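Local coordinates for putative fimbrium tip subunit Fim1C (Bacteroides ovatus, PDB 4EPS), which is probably a component of the tip of fimbriae, the filamentous cell-surface appendages that mediate adhesion and biofilm formation, at residues Asn61-Thr66 / Lys75-Asp80; Asp272-Tyr275 / Ser279-Ser282; Leu335-Tyr340 / Thr453-Val458. One frame throughout, in Å; residues are numbered along the deposited sequence.

How the contacts relate
Along the chain the three contacts follow in series, each closing before the next opens. Contact 1 lies near the N-terminal end of an elongated molecule, within the fimbrillin-like region; its centre is about 60 Å from that of contact 2 and about 66 Å from that of contact 3, across the chain's centre. Contacts 2 and 3 are neighbours, centres about 10 Å apart, and reach the same six-stranded antiparallel sheet: strands 273-275 and 280-281 form one margin, and strand 334-338 lies further in, beyond strand 293-300. Tyr273 reaches helix 446-458 from contact 2, and Tyr274 packs on Val336, so hairpin, sheet and helix pack as one unit, far from contact 1 at the molecule's other end.

Contact 1: Asn61-Thr66 / Lys75-Asp80; sequences NNMPFT and KPILYD
Met63, present as selenomethionine, and Phe65 close on Ile77 from strand 55-67, and this apolar trio is the tight part of the contact. The Met63 chain runs out extended, with CG opposite the backbone N (chi1 -172°), before bending at its last torsion; its SE lies 3.7 Å from Ile77 CG1, the two side chains running antiparallel alongside each other. Phe65 comes in with the far end of its ring, CZ standing 3.6 Å from Ile77 CD1. The same CZ is 3.8 Å from Lys75 O, so the ring end sits beside both a methyl group and a backbone carbonyl. Leu48, on the paired strand 45-52, touches Phe65 and Ile77 and continues this packing into the sheet. At Asn62 and Met63, which both face Leu48, the strand carries a G1 beta bulge, with Asn62 in the left-handed region (phi 59°). The sheet belongs to the fimbrillin-like part of the protein, a family of the transthyretin clan, and segment 75-80 is irregular chain laid against it on the way to strand 87-92.

Towards Lys75 the arrangement is looser. No direct hydrogen bond spans the two segments; instead a water gives a hydrogen bond to Pro64 O at 2.6 Å and receives one from Lys75 N at 2.8 Å. The Lys75 side chain is extended and leads away from the strand into solvent; its nearest side-chain atom, CB, is still 5.1 Å from Met63 SE.

Contact 2: Asp272-Tyr275 / Ser279-Ser282; sequences DYYY and SVVS. With SO4 (sulfate ion), chain F.
Tyr275 turns its CG opposite its own carbonyl carbon (chi1 -70°), which carries the ring over towards Val281, CE1 lying 3.6 Å from Val281 CG2. Tyr274 takes the other course, CG opposite the backbone N (chi1 -162°), and on the face it shares with Val280 its CD1 comes to 3.8 Å from Val280 CG2. Tyr273 presents a ring edge to the backbone, CD2 being 3.6 Å from Ser282 O and near the ring plane. These segments are the two arms of a beta hairpin at the margin of the antiparallel sheet. Tyr273 and Val281 form a hydrogen-bonded pair: Tyr273 N gives to Val281 O at 2.9 Å, and Val281 N returns a bond to Tyr273 O. Tyr274 and Val280 are the non-hydrogen-bonded pair, and Tyr275 N to Ser279 O (3.0 Å) closes the turn end.

Asp272 sets CB 3.6 Å from Val280 CG1, while its carboxylate accepts from Gly283 N through OD1 and from Gln269 N and His266 NE2 through OD2. With an alanine here, those two backbone N-H groups and the imidazole would probably lose the carboxylate they share, leaving the chain after Ser282 less firmly tied. Ser282 OG gives a hydrogen bond to sulfate O2 at 2.7 Å and is itself bonded to Asn284 N. Asn284 ND2 of the same chain, with Ala176 N and His267 NE2 of the second subunit, completes the grip. Such donors are consistent with an anion-holding place between subunits, though the sulfate probably came from the crystallisation liquor.

Contact 3: Leu335-Tyr340 / Thr453-Val458; sequences LVMSLY and TKLIKV
Met337, Leu339, Leu455 and Val458 meet without any flat side chain among them, so no ring face or edge is used between the two segments. The ring of Tyr273 packs from the hairpin beside them, its CE1 3.8 Å from Val458 CG1. The motif is a helix laid against a sheet: helix 446-458 covers the end of strand 334-338, an inner strand of the antiparallel sheet, through branched and flexible apolar groups.

Leu339 has the largest share of the join on the strand side. Its CG stands beside the backbone N and opposite the carbonyl carbon (chi1 -61°), which sends the two methyls towards the helix. There CD2 comes within 3.5 Å of Leu455 CD2, the two leucines lying side by side and pointing opposite ways. Leu339 CD2 also lies 3.8 Å from Val458 CG2, the valine crossing the leucine at about a right angle; the other methyl, CD1, rests near the backbone oxygen of Val458. Met337, a selenomethionine, bends at its last torsion and offers CE to Leu455 CD1 at 3.9 Å, again nearly perpendicular. Arg505 from strand 502-509 touches both Met337 and Leu455 and flanks this end of the interface. No hydrogen bond crosses between the segments. Ser338 points away from the helix; its OG is hydrogen-bonded to Phe506 N of strand 502-509 and gives a hydrogen bond to a lone pair of Tyr340 O, in the carbonyl plane, at 2.8 Å.

Contact 1: Asn61-Thr66 / Lys75-Asp80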
# COMPACT_ATOMS: atom_id res chain seq x y z
N ASN A 61 -38.80 52.63 8.53
CA ASN A 61 -38.11 53.10 7.34
C ASN A 61 -36.63 52.87 7.54
O ASN A 61 -35.98 53.63 8.26
CB ASN A 61 -38.44 54.59 7.10
CG ASN A 61 -37.96 55.15 5.78
OD1 ASN A 61 -37.12 54.57 5.09
ND2 ASN A 61 -38.50 56.29 5.39
N ASN A 62 -36.10 51.75 6.98
CA ASN A 62 -34.70 51.35 7.14
C ASN A 62 -34.38 51.15 8.62
O ASN A 62 -33.37 51.63 9.12
CB ASN A 62 -33.73 52.35 6.47
CG ASN A 62 -32.36 51.77 6.31
OD1 ASN A 62 -32.21 50.56 6.14
ND2 ASN A 62 -31.32 52.60 6.43
N MSE A 63 -35.26 50.45 9.33
CA MSE A 63 -35.07 50.20 10.75
C MSE A 63 -34.04 49.08 10.95
O MSE A 63 -34.22 47.99 10.40
CB MSE A 63 -36.41 49.87 11.41
CG MSE A 63 -36.34 49.78 12.91
SE MSE A 63 -38.08 49.25 13.65
CE MSE A 63 -39.08 50.35 12.88
N PRO A 64 -32.96 49.33 11.73
CA PRO A 64 -31.93 48.29 11.89
C PRO A 64 -32.24 47.25 12.96
O PRO A 64 -32.74 47.58 14.04
CB PRO A 64 -30.68 49.09 12.28
CG PRO A 64 -31.22 50.33 13.00
CD PRO A 64 -32.60 50.60 12.42
N PHE A 65 -31.88 46.00 12.67
CA PHE A 65 -31.97 44.89 13.61
C PHE A 65 -30.65 44.18 13.61
O PHE A 65 -30.09 43.96 12.53
CB PHE A 65 -33.13 43.93 13.26
CG PHE A 65 -34.46 44.53 13.57
CD1 PHE A 65 -35.12 45.33 12.64
CD2 PHE A 65 -35.03 44.39 14.83
CE1 PHE A 65 -36.35 45.93 12.95
CE2 PHE A 65 -36.25 45.00 15.14
CZ PHE A 65 -36.90 45.75 14.20
N THR A 66 -30.13 43.82 14.79
CA THR A 66 -28.83 43.18 14.95
C THR A 66 -28.98 41.76 15.50
O THR A 66 -29.75 41.53 16.44
CB THR A 66 -27.96 44.05 15.90
OG1 THR A 66 -27.99 45.39 15.44
CG2 THR A 66 -26.52 43.57 15.99
N LYS A 75 -35.27 48.14 18.09
CA LYS A 75 -36.36 48.84 18.77
C LYS A 75 -37.66 48.04 18.51
O LYS A 75 -37.92 47.66 17.36
CB LYS A 75 -36.46 50.30 18.32
CG LYS A 75 -35.31 51.17 18.85
CD LYS A 75 -35.52 52.64 18.52
CE LYS A 75 -34.33 53.48 18.90
NZ LYS A 75 -34.54 54.91 18.56
N PRO A 76 -38.44 47.69 19.56
CA PRO A 76 -39.63 46.85 19.35
C PRO A 76 -40.68 47.44 18.40
O PRO A 76 -40.92 48.65 18.40
CB PRO A 76 -40.22 46.70 20.76
CG PRO A 76 -39.64 47.84 21.55
CD PRO A 76 -38.26 48.00 21.00
N ILE A 77 -41.25 46.58 17.56
CA ILE A 77 -42.35 46.92 16.67
C ILE A 77 -43.56 46.28 17.31
O ILE A 77 -43.62 45.05 17.44
CB ILE A 77 -42.20 46.52 15.18
CG1 ILE A 77 -40.85 46.95 14.61
CG2 ILE A 77 -43.37 47.07 14.35
CD1 ILE A 77 -40.41 46.07 13.51
N LEU A 78 -44.48 47.12 17.78
CA LEU A 78 -45.68 46.66 18.44
C LEU A 78 -46.79 46.47 17.43
O LEU A 78 -46.98 47.34 16.58
CB LEU A 78 -46.12 47.65 19.55
CG LEU A 78 -45.11 47.96 20.66
CD1 LEU A 78 -45.60 49.10 21.53
CD2 LEU A 78 -44.79 46.73 21.51
N TYR A 79 -47.51 45.35 17.53
CA TYR A 79 -48.63 45.09 16.63
C TYR A 79 -49.75 46.09 16.85
O TYR A 79 -50.07 46.45 17.99
CB TYR A 79 -49.17 43.65 16.74
CG TYR A 79 -50.36 43.43 15.83
CD1 TYR A 79 -50.19 43.24 14.46
CD2 TYR A 79 -51.67 43.54 16.31
CE1 TYR A 79 -51.28 43.12 13.60
CE2 TYR A 79 -52.77 43.42 15.46
CZ TYR A 79 -52.57 43.20 14.11
OH TYR A 79 -53.64 43.05 13.26
N ASP A 80 -50.35 46.52 15.74
CA ASP A 80 -51.45 47.45 15.64
C ASP A 80 -52.26 47.08 14.40
O ASP A 80 -51.67 46.64 13.42
CB ASP A 80 -50.88 48.88 15.54
CG ASP A 80 -51.90 49.99 15.41
OD1 ASP A 80 -52.95 49.91 16.09
OD2 ASP A 80 -51.62 50.96 14.68
O HOH W 1 -34.12 49.09 15.71

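Contact 2: Asp272-Tyr275 / Ser279-Ser282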
# COMPACT_ATOMS: atom_id res chain seq x y z
N ASP A 272 12.42 9.88 2.00
CA ASP A 272 11.45 10.38 1.02
C ASP A 272 11.65 11.90 0.80
O ASP A 272 12.04 12.61 1.73
CB ASP A 272 10.01 10.12 1.45
CG ASP A 272 9.53 8.67 1.33
OD1 ASP A 272 10.30 7.81 0.78
OD2 ASP A 272 8.41 8.39 1.77
N TYR A 273 11.39 12.38 -0.42
CA TYR A 273 11.53 13.81 -0.78
C TYR A 273 10.26 14.56 -0.38
O TYR A 273 9.15 14.12 -0.68
CB TYR A 273 11.82 13.98 -2.31
CG TYR A 273 13.10 13.29 -2.72
CD1 TYR A 273 14.34 13.92 -2.58
CD2 TYR A 273 13.08 12.01 -3.28
CE1 TYR A 273 15.52 13.29 -2.96
CE2 TYR A 273 14.26 11.36 -3.64
CZ TYR A 273 15.48 12.01 -3.50
OH TYR A 273 16.64 11.37 -3.85
N TYR A 274 10.43 15.70 0.30
CA TYR A 274 9.34 16.51 0.84
C TYR A 274 9.27 17.85 0.11
O TYR A 274 10.29 18.52 -0.08
CB TYR A 274 9.54 16.73 2.36
CG TYR A 274 8.25 17.17 3.04
CD1 TYR A 274 7.27 16.24 3.37
CD2 TYR A 274 8.02 18.51 3.32
CE1 TYR A 274 6.09 16.64 4.00
CE2 TYR A 274 6.84 18.92 3.95
CZ TYR A 274 5.88 17.98 4.28
OH TYR A 274 4.71 18.38 4.87
N TYR A 275 8.06 18.23 -0.30
CA TYR A 275 7.86 19.42 -1.14
C TYR A 275 7.08 20.55 -0.45
O TYR A 275 6.41 20.34 0.54
CB TYR A 275 7.17 19.00 -2.47
CG TYR A 275 8.14 18.21 -3.33
CD1 TYR A 275 8.33 16.84 -3.12
CD2 TYR A 275 8.92 18.84 -4.30
CE1 TYR A 275 9.32 16.13 -3.81
CE2 TYR A 275 9.88 18.13 -5.03
CZ TYR A 275 10.07 16.78 -4.78
OH TYR A 275 11.04 16.08 -5.47
N SER A 279 3.54 17.63 -0.45
CA SER A 279 3.55 16.35 -1.16
C SER A 279 4.86 15.60 -0.85
O SER A 279 5.84 16.22 -0.43
CB SER A 279 3.35 16.53 -2.67
OG SER A 279 4.41 17.24 -3.27
N VAL A 280 4.84 14.28 -1.03
CA VAL A 280 5.97 13.41 -0.71
C VAL A 280 6.25 12.52 -1.90
O VAL A 280 5.31 11.93 -2.47
CB VAL A 280 5.62 12.57 0.57
CG1 VAL A 280 6.78 11.64 0.96
CG2 VAL A 280 5.22 13.47 1.75
N VAL A 281 7.51 12.34 -2.24
CA VAL A 281 7.93 11.49 -3.34
C VAL A 281 8.82 10.39 -2.78
O VAL A 281 9.68 10.66 -1.94
CB VAL A 281 8.66 12.30 -4.46
CG1 VAL A 281 9.31 11.37 -5.49
CG2 VAL A 281 7.68 13.24 -5.18
N SER A 282 8.65 9.16 -3.27
CA SER A 282 9.47 8.02 -2.83
C SER A 282 10.97 8.33 -2.88
O SER A 282 11.47 8.83 -3.91
CB SER A 282 9.20 6.82 -3.73
OG SER A 282 10.13 5.77 -3.45
S SO4 F . 9.54 2.46 -5.15
O1 SO4 F . 10.19 2.11 -3.90
O2 SO4 F . 9.28 3.89 -5.13
O3 SO4 F . 10.47 2.16 -6.23
O4 SO4 F . 8.30 1.80 -5.34

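Contact 3: Leu335-Tyr340 / Thr453-Val458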
# COMPACT_ATOMS: atom_id res chain seq x y z
N LEU A 335 9.05 13.68 10.76
CA LEU A 335 9.90 14.86 10.75
C LEU A 335 10.58 14.96 9.40
O LEU A 335 10.92 13.93 8.79
CB LEU A 335 10.98 14.75 11.88
CG LEU A 335 10.48 14.61 13.32
CD1 LEU A 335 11.65 14.40 14.29
CD2 LEU A 335 9.70 15.86 13.76
N VAL A 336 10.88 16.18 9.01
CA VAL A 336 11.59 16.51 7.77
C VAL A 336 12.81 17.34 8.13
O VAL A 336 12.70 18.28 8.90
CB VAL A 336 10.65 17.29 6.78
CG1 VAL A 336 11.44 17.97 5.65
CG2 VAL A 336 9.56 16.38 6.21
N MSE A 337 13.94 17.05 7.49
CA MSE A 337 15.13 17.88 7.62
C MSE A 337 15.26 18.76 6.37
O MSE A 337 15.16 18.27 5.25
CB MSE A 337 16.39 17.04 7.81
CG MSE A 337 17.62 17.93 8.10
SE MSE A 337 19.20 16.84 8.35
CE MSE A 337 19.31 16.16 6.56
N SER A 338 15.58 20.03 6.58
CA SER A 338 15.75 21.02 5.53
C SER A 338 16.87 20.68 4.56
O SER A 338 17.91 20.20 5.00
CB SER A 338 16.07 22.38 6.17
OG SER A 338 17.37 22.37 6.81
N LEU A 339 16.71 21.04 3.27
CA LEU A 339 17.84 21.05 2.32
C LEU A 339 18.76 22.22 2.70
O LEU A 339 19.95 22.25 2.34
CB LEU A 339 17.35 21.27 0.87
CG LEU A 339 16.39 20.22 0.30
CD1 LEU A 339 16.20 20.42 -1.21
CD2 LEU A 339 16.90 18.81 0.57
N TYR A 340 18.17 23.23 3.34
CA TYR A 340 18.90 24.41 3.81
C TYR A 340 20.00 24.04 4.78
O TYR A 340 19.77 23.25 5.71
CB TYR A 340 17.93 25.39 4.50
CG TYR A 340 18.59 26.63 5.09
CD1 TYR A 340 19.15 26.61 6.37
CD2 TYR A 340 18.69 27.81 4.36
CE1 TYR A 340 19.80 27.73 6.90
CE2 TYR A 340 19.29 28.95 4.89
CZ TYR A 340 19.85 28.90 6.16
OH TYR A 340 20.46 30.01 6.70
N THR A 453 22.48 10.35 0.49
CA THR A 453 22.20 9.81 -0.86
C THR A 453 20.98 10.50 -1.52
O THR A 453 20.84 10.48 -2.75
CB THR A 453 21.98 8.30 -0.80
OG1 THR A 453 20.94 8.01 0.14
CG2 THR A 453 23.29 7.54 -0.46
N LYS A 454 20.10 11.11 -0.70
CA LYS A 454 18.93 11.84 -1.23
C LYS A 454 19.27 13.31 -1.39
O LYS A 454 18.96 13.91 -2.41
CB LYS A 454 17.69 11.71 -0.30
CG LYS A 454 17.41 10.30 0.18
CD LYS A 454 17.10 9.30 -0.96
CE LYS A 454 16.76 7.95 -0.37
NZ LYS A 454 17.89 7.38 0.42
N LEU A 455 19.91 13.88 -0.36
CA LEU A 455 20.29 15.29 -0.42
C LEU A 455 21.07 15.63 -1.69
O LEU A 455 20.78 16.64 -2.33
CB LEU A 455 21.12 15.68 0.81
CG LEU A 455 20.38 15.72 2.14
CD1 LEU A 455 21.38 15.99 3.31
CD2 LEU A 455 19.32 16.82 2.13
N ILE A 456 22.03 14.79 -2.07
CA ILE A 456 22.89 15.04 -3.24
C ILE A 456 22.09 15.06 -4.57
O ILE A 456 22.58 15.61 -5.55
CB ILE A 456 24.08 14.03 -3.27
CG1 ILE A 456 25.27 14.51 -4.17
CG2 ILE A 456 23.64 12.62 -3.63
CD1 ILE A 456 26.03 15.79 -3.65
N LYS A 457 20.88 14.49 -4.61
CA LYS A 457 20.05 14.47 -5.83
C LYS A 457 19.23 15.74 -5.99
O LYS A 457 18.77 16.02 -7.10
CB LYS A 457 19.11 13.25 -5.82
CG LYS A 457 19.87 11.93 -5.84
CD LYS A 457 18.97 10.79 -6.30
CE LYS A 457 19.66 9.46 -6.17
NZ LYS A 457 18.69 8.34 -6.28
N VAL A 458 19.01 16.51 -4.90
CA VAL A 458 18.15 17.71 -4.96
C VAL A 458 18.83 18.99 -4.43
O VAL A 458 18.18 20.05 -4.37
CB VAL A 458 16.81 17.51 -4.20
CG1 VAL A 458 15.87 16.56 -4.96
CG2 VAL A 458 17.04 17.03 -2.76